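PDB 5Z06: Exo beta-1,2-glucooligosaccharide sophorohydrolase (non-reducing end) from Parabacteroides distasonis ATCC 8503, which hydrolyses linear beta-1,2-glucan and beta-1,2-glucooligosaccharides of four or more units, releasing sophorose from the non-reducing end. Local coordinates for residues 609-614 against 632-637. Residues are numbered along the deposited sequence; the frame is centred on the assembly and turned at random.
Sequences GTMAPT and RNYYRN
The ring of Tyr634 reaches from its helix to Met611 in a short strand and Pro613 just beyond it, meeting the proline obliquely through CE2 and CD2, and the methionine with its hydroxyl. Tyr634 CE2 lies 3.6 Å from Pro613 CA, while Pro613 CB spans Tyr634 CE2 and CD2, 3.8 Å from each. At the phenol end, Met611 CG comes within 3.5 Å of Tyr634 OH, and the two side chains cross at about a right angle. In Met611, CG anti to the backbone N (chi1 -169°) puts this methylene at the hydroxyl; the bends at the next two torsions then carry CE away from it. Both segments belong to the glycoamylase-like family region of this GH144 enzyme, which probably has the (alpha/alpha)6 fold of its clan: residues 610-611 form an outer strand of a small antiparallel sheet, Met611 pairing through its backbone with Phe652, while Tyr634 belongs to helix 624-636. A water bridges the two, lying 2.7 Å from Tyr634 OH and donating to Ala612 O, also at 2.7 Å. The hydroxyl has a second, weak hydrogen bond with Trp586 O, so this buried polar group is satisfied although its immediate protein neighbour across the contact is a methylene. A phenylalanine in place of Tyr634 would probably leave the water without its link to the helix and Trp586 O without this weak partner. Leu642, from helix 639-642, touches both Tyr634 and Pro613, and Phe648 also packs on the proline.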
loop_
_atom_site.group_PDB
_atom_site.type_symbol
_atom_site.label_atom_id
_atom_site.label_comp_id
_atom_site.label_asym_id
_atom_site.label_seq_id
_atom_site.Cartn_x
_atom_site.Cartn_y
_atom_site.Cartn_z
ATOM N N GLY A 609 -4.530 13.497 -9.947
ATOM C CA GLY A 609 -5.760 13.219 -9.197
ATOM C C GLY A 609 -5.619 12.182 -8.109
ATOM O O GLY A 609 -6.562 11.927 -7.357
ATOM N N THR A 610 -4.429 11.621 -8.007
ATOM C CA THR A 610 -4.174 10.548 -7.083
ATOM C C THR A 610 -3.691 11.106 -5.771
ATOM O O THR A 610 -2.665 11.783 -5.725
ATOM C CB THR A 610 -3.089 9.636 -7.605
ATOM O OG1 THR A 610 -3.471 9.213 -8.901
ATOM C CG2 THR A 610 -2.892 8.440 -6.675
ATOM N N MET A 611 -4.405 10.744 -4.710
ATOM C CA MET A 611 -4.119 11.204 -3.378
ATOM C C MET A 611 -3.836 9.993 -2.490
ATOM O O MET A 611 -4.661 9.087 -2.392
ATOM C CB MET A 611 -5.318 11.977 -2.844
ATOM C CG MET A 611 -5.034 12.727 -1.546
ATOM S SD MET A 611 -3.727 13.954 -1.711
ATOM C CE MET A 611 -4.520 15.083 -2.849
ATOM N N ALA A 612 -2.669 9.999 -1.860
ATOM C CA ALA A 612 -2.293 8.973 -0.902
ATOM C C ALA A 612 -2.602 9.527 0.481
ATOM O O ALA A 612 -1.995 10.512 0.901
ATOM C CB ALA A 612 -0.817 8.631 -1.034
ATOM N N PRO A 613 -3.543 8.908 1.209
ATOM C CA PRO A 613 -3.896 9.428 2.534
ATOM C C PRO A 613 -2.719 9.657 3.475
ATOM O O PRO A 613 -2.795 10.509 4.357
ATOM C CB PRO A 613 -4.819 8.350 3.106
ATOM C CG PRO A 613 -5.413 7.704 1.911
ATOM C CD PRO A 613 -4.388 7.767 0.825
ATOM N N THR A 614 -1.649 8.897 3.294
ATOM C CA THR A 614 -0.489 9.055 4.151
ATOM C C THR A 614 0.084 10.479 4.101
ATOM O O THR A 614 0.653 10.936 5.082
ATOM C CB THR A 614 0.590 7.998 3.862
ATOM O OG1 THR A 614 1.544 8.002 4.917
ATOM C CG2 THR A 614 1.311 8.270 2.530
ATOM N N ARG A 632 -10.923 13.119 8.834
ATOM C CA ARG A 632 -12.375 13.089 8.936
ATOM C C ARG A 632 -13.055 12.846 7.608
ATOM O O ARG A 632 -14.003 12.076 7.529
ATOM C CB ARG A 632 -12.876 14.396 9.474
ATOM C CG ARG A 632 -12.638 14.607 10.951
ATOM C CD ARG A 632 -13.370 15.869 11.346
ATOM N NE ARG A 632 -12.725 16.541 12.457
ATOM C CZ ARG A 632 -12.119 17.719 12.404
ATOM N NH1 ARG A 632 -12.049 18.430 11.268
ATOM N NH2 ARG A 632 -11.573 18.204 13.517
ATOM N N ASN A 633 -12.557 13.520 6.567
ATOM C CA ASN A 633 -13.041 13.376 5.226
ATOM C C ASN A 633 -12.786 11.971 4.694
ATOM O O ASN A 633 -13.703 11.293 4.218
ATOM C CB ASN A 633 -12.316 14.379 4.331
ATOM C CG ASN A 633 -12.823 14.366 2.909
ATOM O OD1 ASN A 633 -14.024 14.206 2.684
ATOM N ND2 ASN A 633 -11.915 14.571 1.943
ATOM N N TYR A 634 -11.532 11.542 4.767
ATOM C CA TYR A 634 -11.157 10.219 4.261
ATOM C C TYR A 634 -11.997 9.102 4.877
ATOM O O TYR A 634 -12.455 8.188 4.176
ATOM C CB TYR A 634 -9.673 9.948 4.527
ATOM C CG TYR A 634 -8.713 10.832 3.795
ATOM C CD1 TYR A 634 -9.086 11.527 2.657
ATOM C CD2 TYR A 634 -7.392 10.929 4.219
ATOM C CE1 TYR A 634 -8.192 12.337 1.989
ATOM C CE2 TYR A 634 -6.487 11.701 3.541
ATOM C CZ TYR A 634 -6.898 12.422 2.435
ATOM O OH TYR A 634 -6.019 13.211 1.757
ATOM N N TYR A 635 -12.178 9.186 6.192
ATOM C CA TYR A 635 -12.977 8.226 6.903
ATOM C C TYR A 635 -14.466 8.408 6.642
ATOM O O TYR A 635 -15.114 7.490 6.144
ATOM C CB TYR A 635 -12.693 8.296 8.383
ATOM C CG TYR A 635 -13.414 7.244 9.149
ATOM C CD1 TYR A 635 -13.141 5.891 8.943
ATOM C CD2 TYR A 635 -14.398 7.578 10.068
ATOM C CE1 TYR A 635 -13.831 4.909 9.644
ATOM C CE2 TYR A 635 -15.093 6.601 10.754
ATOM C CZ TYR A 635 -14.804 5.269 10.542
ATOM O OH TYR A 635 -15.498 4.313 11.248
ATOM N N ARG A 636 -15.014 9.572 6.984
ATOM C CA ARG A 636 -16.465 9.712 6.989
ATOM C C ARG A 636 -17.054 9.811 5.618
ATOM O O ARG A 636 -18.122 9.300 5.426
ATOM C CB ARG A 636 -16.931 10.905 7.794
ATOM C CG ARG A 636 -16.827 10.670 9.281
ATOM C CD ARG A 636 -17.060 11.959 10.026
ATOM N NE ARG A 636 -17.024 11.690 11.455
ATOM C CZ ARG A 636 -16.462 12.460 12.377
ATOM N NH1 ARG A 636 -15.868 13.583 12.049
ATOM N NH2 ARG A 636 -16.485 12.090 13.641
ATOM N N ASN A 637 -16.375 10.478 4.688
ATOM C CA ASN A 637 -16.916 10.682 3.336
ATOM C C ASN A 637 -16.437 9.637 2.362
ATOM O O ASN A 637 -17.249 9.127 1.593
ATOM C CB ASN A 637 -16.589 12.071 2.808
ATOM C CG ASN A 637 -17.197 13.148 3.655
ATOM O OD1 ASN A 637 -18.352 13.025 4.087
ATOM N ND2 ASN A 637 -16.425 14.195 3.940
HETATM O O HOH W 1 -3.353 12.600 1.908
#